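Local coordinates for protein cytochrome P450 (Zobellia galactanivorans, PDB 6G5O) that belongs to the cytochrome P450 family and holds protoporphyrin IX containing iron, the haem of this family, within a largely helical fold, at residues 97-102 with 333-338; 33-38 with 303-308. All coordinates share one frame; numbering follows the deposited sequence.

Contact 1: residues 97-102 with 333-338; sequences AEYQEK and ATHARQ
Tyr99 and His335 join helix 97-117 to helix 333-350, which correspond to helices D and L of the cytochrome P450 fold and, with helices E and I, make up its four-helix core bundle. The tyrosine shows how one long side chain can bridge two helices, here between segments 97-102 and 333-338, whose nearest CA atoms, those of Gln100 and Gln338, are 7.4 Å apart. Its CB leaves the backbone toward helix 333-350, and a CG lying opposite the main-chain N (chi1 -173°) carries the ring onward in that direction. On the way the Tyr99 side chain packs against Leu137 and Leu138 of helix 122-139 and against Pro94. Farther out, CZ of Tyr99 comes within 3.9 Å of His335 ND1. At the tip, Tyr99 OH and His335 ND1 share a hydrogen bond of 2.8 Å, made at the edge of both rings, with ND1 in the plane of the phenol. The two side chains meet at about a right angle. The His335 side chain also touches Ala134 and lies about 4 Å from the haem, so the tyrosine holds a residue of the haem surroundings. Farther along, the Gln100 and Gln338 amide planes are 18° apart; Gln100 NE2 is 3.3 Å from Gln338 OE1 at an angle too poor for a hydrogen bond, and bonds to Pro94 O instead. A bend at chi2 (-28°) folds Gln338 back on its own helix, where its NE2 donates to Thr334 O over 3.2 Å, from the face of that carbonyl opposite to the one used by Gln338 N.

Contact 2: residues 33-38 with 303-308; sequences LRHKDV and AVFENP
Val304 and Phe305 pack against one face of the His35 imidazole, a small hydrophobic and aromatic cluster at the start of helix 35-43, the B helix of the P450 fold. At Ala303 the backbone N is hydrogen-bonded to Asp301 OD1, while OD2 of that carboxylate accepts from His35 N; one acid thus ties both backbones together. Val304 follows and uses both of its methyls. CG2 of Val304 packs against His35 CB at 3.8 Å. CG1 of Val304 lies opposite its own backbone N (chi1 179°), which carries this methyl over the imidazole, 4.2 Å from the centroid of the His35 ring and only 5° off its normal, a CH-pi contact over the face. The same CG1 also lies above a face of the Phe305 ring, offset toward its rim, so a single methyl fills the angle between the two aromatics. Phe305 turns its edge toward the face of His35 in an offset T-shaped pair, with centroids 5.6 Å apart and planes at 80°. The nearest atoms are CE1 of Phe305 and CD2 of His35, at 3.9 Å, and a hydrogen bond from His35 NE2 to Pro319 O limits rotation of the imidazole. Beyond the rings, Glu306 O and Asn307 O accept from NH1 and NH2 of Arg315, respectively, while Arg262 of helix 253-264, consistent with the ExxR motif of the K helix, makes a cation-pi contact with Phe305 and donates from NH1 to Pro308 O. The first segment leads from strand 29-32, neighbour of strand 290-293 in the mixed sheet, into helix 35-43, with Leu33 against helix 11-16 and Val38 against helix 295-298.

In the fold
The two contacts illustrate how the chemistry of an interface can differ with its place in a fold. Contact 1 joins two helices in the helical part of the molecule, is partly buried, and rests on one polar bond beside the haem. Contact 2, farther from the chain centre, joins the start of a helix beside the sheet to an irregular loop; it is buried, and ring and methyl packing replaces hydrogen bonding between its segments. They share no helix or strand, and the nearest atoms of contacts 1 and 2 are about 12 Å apart. Each uses a histidine, but His335 lies about 4 Å from the haem and His35 about 12 Å. Along the chain their segments alternate.

Contact 1: residues 97-102 with 333-338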
loop_
_atom_site.group_PDB
_atom_site.type_symbol
_atom_site.label_atom_id
_atom_site.label_comp_id
_atom_site.label_asym_id
_atom_site.label_seq_id
_atom_site.Cartn_x
_atom_site.Cartn_y
_atom_site.Cartn_z
ATOM N N ALA A 97 -8.686 -9.353 -18.827
ATOM C CA ALA A 97 -7.944 -10.600 -19.053
ATOM C C ALA A 97 -6.583 -10.352 -19.653
ATOM O O ALA A 97 -5.618 -10.981 -19.245
ATOM C CB ALA A 97 -8.752 -11.564 -19.921
ATOM N N GLU A 98 -6.497 -9.432 -20.605
ATOM C CA GLU A 98 -5.224 -9.185 -21.318
ATOM C C GLU A 98 -4.168 -8.674 -20.359
ATOM O O GLU A 98 -3.018 -9.131 -20.388
ATOM C CB GLU A 98 -5.439 -8.212 -22.478
ATOM C CG GLU A 98 -4.162 -7.797 -23.206
ATOM C CD GLU A 98 -4.403 -6.915 -24.432
ATOM O OE1 GLU A 98 -5.553 -6.432 -24.623
ATOM O OE2 GLU A 98 -3.428 -6.686 -25.210
ATOM N N TYR A 99 -4.573 -7.761 -19.473
ATOM C CA TYR A 99 -3.685 -7.206 -18.443
ATOM C C TYR A 99 -3.188 -8.295 -17.507
ATOM O O TYR A 99 -2.002 -8.367 -17.217
ATOM C CB TYR A 99 -4.449 -6.139 -17.668
ATOM C CG TYR A 99 -3.719 -5.289 -16.635
ATOM C CD1 TYR A 99 -3.169 -5.828 -15.481
ATOM C CD2 TYR A 99 -3.737 -3.886 -16.747
ATOM C CE1 TYR A 99 -2.593 -5.017 -14.513
ATOM C CE2 TYR A 99 -3.149 -3.086 -15.805
ATOM C CZ TYR A 99 -2.587 -3.630 -14.696
ATOM O OH TYR A 99 -2.011 -2.782 -13.749
ATOM N N GLN A 100 -4.090 -9.116 -16.999
ATOM C CA GLN A 100 -3.698 -10.231 -16.147
ATOM C C GLN A 100 -2.790 -11.258 -16.828
ATOM O O GLN A 100 -1.965 -11.867 -16.132
ATOM C CB GLN A 100 -4.906 -10.943 -15.502
ATOM C CG GLN A 100 -5.498 -10.108 -14.383
ATOM C CD GLN A 100 -6.667 -10.716 -13.650
ATOM O OE1 GLN A 100 -6.697 -11.935 -13.365
ATOM N NE2 GLN A 100 -7.631 -9.868 -13.297
ATOM N N GLU A 101 -2.944 -11.479 -18.136
ATOM C CA GLU A 101 -2.030 -12.411 -18.856
ATOM C C GLU A 101 -0.600 -11.887 -18.884
ATOM O O GLU A 101 0.358 -12.654 -18.696
ATOM C CB GLU A 101 -2.421 -12.584 -20.321
ATOM C CG GLU A 101 -3.479 -13.611 -20.596
ATOM C CD GLU A 101 -4.271 -13.318 -21.862
ATOM O OE1 GLU A 101 -3.763 -12.623 -22.782
ATOM O OE2 GLU A 101 -5.425 -13.783 -21.908
ATOM N N LYS A 102 -0.456 -10.587 -19.181
ATOM C CA LYS A 102 0.867 -9.990 -19.199
ATOM C C LYS A 102 1.522 -10.049 -17.832
ATOM O O LYS A 102 2.748 -10.262 -17.707
ATOM C CB LYS A 102 0.800 -8.549 -19.636
ATOM C CG LYS A 102 0.359 -8.333 -21.061
ATOM C CD LYS A 102 -0.152 -6.902 -21.167
ATOM C CE LYS A 102 -0.808 -6.586 -22.490
ATOM N NZ LYS A 102 0.099 -6.848 -23.634
ATOM N N ALA A 333 -5.944 -0.836 -5.093
ATOM C CA ALA A 333 -6.271 -2.096 -4.446
ATOM C C ALA A 333 -6.425 -3.230 -5.454
ATOM O O ALA A 333 -5.948 -4.361 -5.227
ATOM C CB ALA A 333 -7.524 -1.950 -3.613
ATOM N N THR A 334 -7.068 -2.913 -6.573
ATOM C CA THR A 334 -7.265 -3.862 -7.641
ATOM C C THR A 334 -5.935 -4.365 -8.269
ATOM O O THR A 334 -5.720 -5.585 -8.463
ATOM C CB THR A 334 -8.131 -3.239 -8.741
ATOM O OG1 THR A 334 -9.333 -2.717 -8.182
ATOM C CG2 THR A 334 -8.537 -4.310 -9.773
ATOM N N HIS A 335 -5.052 -3.427 -8.576
ATOM C CA HIS A 335 -3.708 -3.754 -9.067
ATOM C C HIS A 335 -2.948 -4.665 -8.096
ATOM O O HIS A 335 -2.391 -5.745 -8.473
ATOM C CB HIS A 335 -2.934 -2.437 -9.280
ATOM C CG HIS A 335 -1.558 -2.621 -9.818
ATOM N ND1 HIS A 335 -1.313 -3.131 -11.080
ATOM C CD2 HIS A 335 -0.352 -2.366 -9.266
ATOM C CE1 HIS A 335 -0.011 -3.198 -11.259
ATOM N NE2 HIS A 335 0.591 -2.734 -10.179
ATOM N N ALA A 336 -2.973 -4.252 -6.829
ATOM C CA ALA A 336 -2.273 -4.955 -5.770
ATOM C C ALA A 336 -2.808 -6.373 -5.564
ATOM O O ALA A 336 -2.039 -7.341 -5.376
ATOM C CB ALA A 336 -2.387 -4.171 -4.487
ATOM N N ARG A 337 -4.134 -6.485 -5.544
ATOM C CA ARG A 337 -4.745 -7.784 -5.399
ATOM C C ARG A 337 -4.374 -8.751 -6.520
ATOM O O ARG A 337 -4.184 -9.944 -6.279
ATOM C CB ARG A 337 -6.256 -7.666 -5.353
ATOM C CG ARG A 337 -6.780 -7.192 -4.024
ATOM C CD ARG A 337 -8.254 -6.828 -4.177
ATOM N NE ARG A 337 -8.823 -6.533 -2.889
ATOM C CZ ARG A 337 -9.665 -5.539 -2.629
ATOM N NH1 ARG A 337 -10.077 -4.700 -3.570
ATOM N NH2 ARG A 337 -10.069 -5.388 -1.384
ATOM N N GLN A 338 -4.307 -8.255 -7.745
ATOM C CA GLN A 338 -3.937 -9.120 -8.849
ATOM C C GLN A 338 -2.481 -9.575 -8.749
ATOM O O GLN A 338 -2.147 -10.758 -9.053
ATOM C CB GLN A 338 -4.160 -8.459 -10.180
ATOM C CG GLN A 338 -5.560 -8.028 -10.553
ATOM C CD GLN A 338 -6.656 -8.833 -9.934
ATOM O OE1 GLN A 338 -6.710 -10.043 -10.086
ATOM N NE2 GLN A 338 -7.571 -8.137 -9.227
#

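Contact 2: residues 33-38 with 303-308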
loop_
_atom_site.group_PDB
_atom_site.type_symbol
_atom_site.label_atom_id
_atom_site.label_comp_id
_atom_site.label_asym_id
_atom_site.label_seq_id
_atom_site.Cartn_x
_atom_site.Cartn_y
_atom_site.Cartn_z
ATOM N N LEU A 33 -6.762 3.517 17.609
ATOM C CA LEU A 33 -6.300 2.144 17.583
ATOM C C LEU A 33 -7.392 1.080 17.458
ATOM O O LEU A 33 -7.090 -0.062 17.108
ATOM C CB LEU A 33 -5.479 1.881 18.829
ATOM C CG LEU A 33 -4.286 2.818 19.068
ATOM C CD1 LEU A 33 -3.668 2.482 20.429
ATOM C CD2 LEU A 33 -3.237 2.721 17.959
ATOM N N ARG A 34 -8.639 1.431 17.737
ATOM C CA ARG A 34 -9.738 0.461 17.653
ATOM C C ARG A 34 -10.445 0.467 16.307
ATOM O O ARG A 34 -10.750 1.531 15.768
ATOM C CB ARG A 34 -10.763 0.753 18.742
ATOM C CG ARG A 34 -10.207 0.539 20.146
ATOM C CD ARG A 34 -11.204 0.948 21.213
ATOM N NE ARG A 34 -10.649 0.740 22.552
ATOM C CZ ARG A 34 -11.054 1.377 23.656
ATOM N NH1 ARG A 34 -12.026 2.286 23.597
ATOM N NH2 ARG A 34 -10.458 1.113 24.822
ATOM N N HIS A 35 -10.743 -0.722 15.799
ATOM C CA HIS A 35 -11.508 -0.876 14.548
ATOM C C HIS A 35 -12.731 0.072 14.400
ATOM O O HIS A 35 -12.866 0.771 13.391
ATOM C CB HIS A 35 -11.937 -2.331 14.395
ATOM C CG HIS A 35 -12.412 -2.704 13.022
ATOM N ND1 HIS A 35 -13.745 -2.671 12.656
ATOM C CD2 HIS A 35 -11.742 -3.212 11.954
ATOM C CE1 HIS A 35 -13.870 -3.105 11.412
ATOM N NE2 HIS A 35 -12.669 -3.429 10.955
ATOM N N LYS A 36 -13.608 0.082 15.401
ATOM C CA LYS A 36 -14.881 0.846 15.367
ATOM C C LYS A 36 -14.617 2.355 15.239
ATOM O O LYS A 36 -15.325 3.057 14.518
ATOM C CB LYS A 36 -15.704 0.546 16.644
ATOM C CG LYS A 36 -17.191 0.961 16.619
ATOM N N ASP A 37 -13.583 2.827 15.916
ATOM C CA ASP A 37 -13.262 4.244 15.937
ATOM C C ASP A 37 -12.555 4.677 14.663
ATOM O O ASP A 37 -12.730 5.813 14.184
ATOM C CB ASP A 37 -12.329 4.589 17.119
ATOM C CG ASP A 37 -13.027 4.488 18.488
ATOM O OD1 ASP A 37 -14.107 5.095 18.671
ATOM O OD2 ASP A 37 -12.464 3.811 19.385
ATOM N N VAL A 38 -11.712 3.778 14.149
ATOM C CA VAL A 38 -11.028 4.016 12.880
ATOM C C VAL A 38 -12.021 4.111 11.727
ATOM O O VAL A 38 -11.921 4.990 10.892
ATOM C CB VAL A 38 -9.959 2.951 12.616
ATOM C CG1 VAL A 38 -9.542 2.953 11.161
ATOM C CG2 VAL A 38 -8.746 3.204 13.516
ATOM N N ALA A 303 -12.040 -7.667 19.351
ATOM C CA ALA A 303 -13.502 -7.620 19.325
ATOM C C ALA A 303 -14.060 -7.896 17.922
ATOM O O ALA A 303 -15.283 -8.078 17.782
ATOM C CB ALA A 303 -14.019 -6.266 19.835
ATOM N N VAL A 304 -13.189 -7.918 16.894
ATOM C CA VAL A 304 -13.634 -8.058 15.505
ATOM C C VAL A 304 -13.121 -9.284 14.804
ATOM O O VAL A 304 -13.840 -9.878 14.037
ATOM C CB VAL A 304 -13.241 -6.822 14.667
ATOM C CG1 VAL A 304 -13.698 -6.996 13.224
ATOM C CG2 VAL A 304 -13.842 -5.540 15.255
ATOM N N PHE A 305 -11.865 -9.652 15.014
ATOM C CA PHE A 305 -11.273 -10.777 14.330
ATOM C C PHE A 305 -10.969 -11.902 15.319
ATOM O O PHE A 305 -10.303 -11.710 16.321
ATOM C CB PHE A 305 -9.978 -10.368 13.593
ATOM C CG PHE A 305 -10.127 -9.159 12.667
ATOM C CD1 PHE A 305 -9.983 -7.862 13.156
ATOM C CD2 PHE A 305 -10.463 -9.321 11.356
ATOM C CE1 PHE A 305 -10.114 -6.736 12.329
ATOM C CE2 PHE A 305 -10.639 -8.213 10.520
ATOM C CZ PHE A 305 -10.448 -6.917 10.993
ATOM N N GLU A 306 -11.510 -13.076 15.046
ATOM C CA GLU A 306 -11.080 -14.289 15.715
ATOM C C GLU A 306 -9.644 -14.594 15.327
ATOM O O GLU A 306 -9.296 -14.431 14.185
ATOM C CB GLU A 306 -11.984 -15.484 15.291
ATOM C CG GLU A 306 -12.031 -16.677 16.276
ATOM C CD GLU A 306 -12.722 -16.320 17.603
ATOM O OE1 GLU A 306 -13.673 -15.502 17.598
ATOM O OE2 GLU A 306 -12.307 -16.846 18.652
ATOM N N ASN A 307 -8.835 -15.074 16.269
ATOM C CA ASN A 307 -7.404 -15.413 16.037
ATOM C C ASN A 307 -6.709 -14.260 15.320
ATOM O O ASN A 307 -6.214 -14.423 14.227
ATOM C CB ASN A 307 -7.253 -16.673 15.184
ATOM C CG ASN A 307 -7.983 -17.881 15.753
ATOM O OD1 ASN A 307 -7.687 -18.302 16.867
ATOM N ND2 ASN A 307 -8.883 -18.498 14.950
ATOM N N PRO A 308 -6.716 -13.065 15.909
ATOM C CA PRO A 308 -6.257 -11.914 15.135
ATOM C C PRO A 308 -4.763 -11.902 14.852
ATOM O O PRO A 308 -4.332 -11.252 13.886
ATOM C CB PRO A 308 -6.630 -10.711 16.021
ATOM C CG PRO A 308 -6.798 -11.250 17.384
ATOM C CD PRO A 308 -7.220 -12.696 17.238
#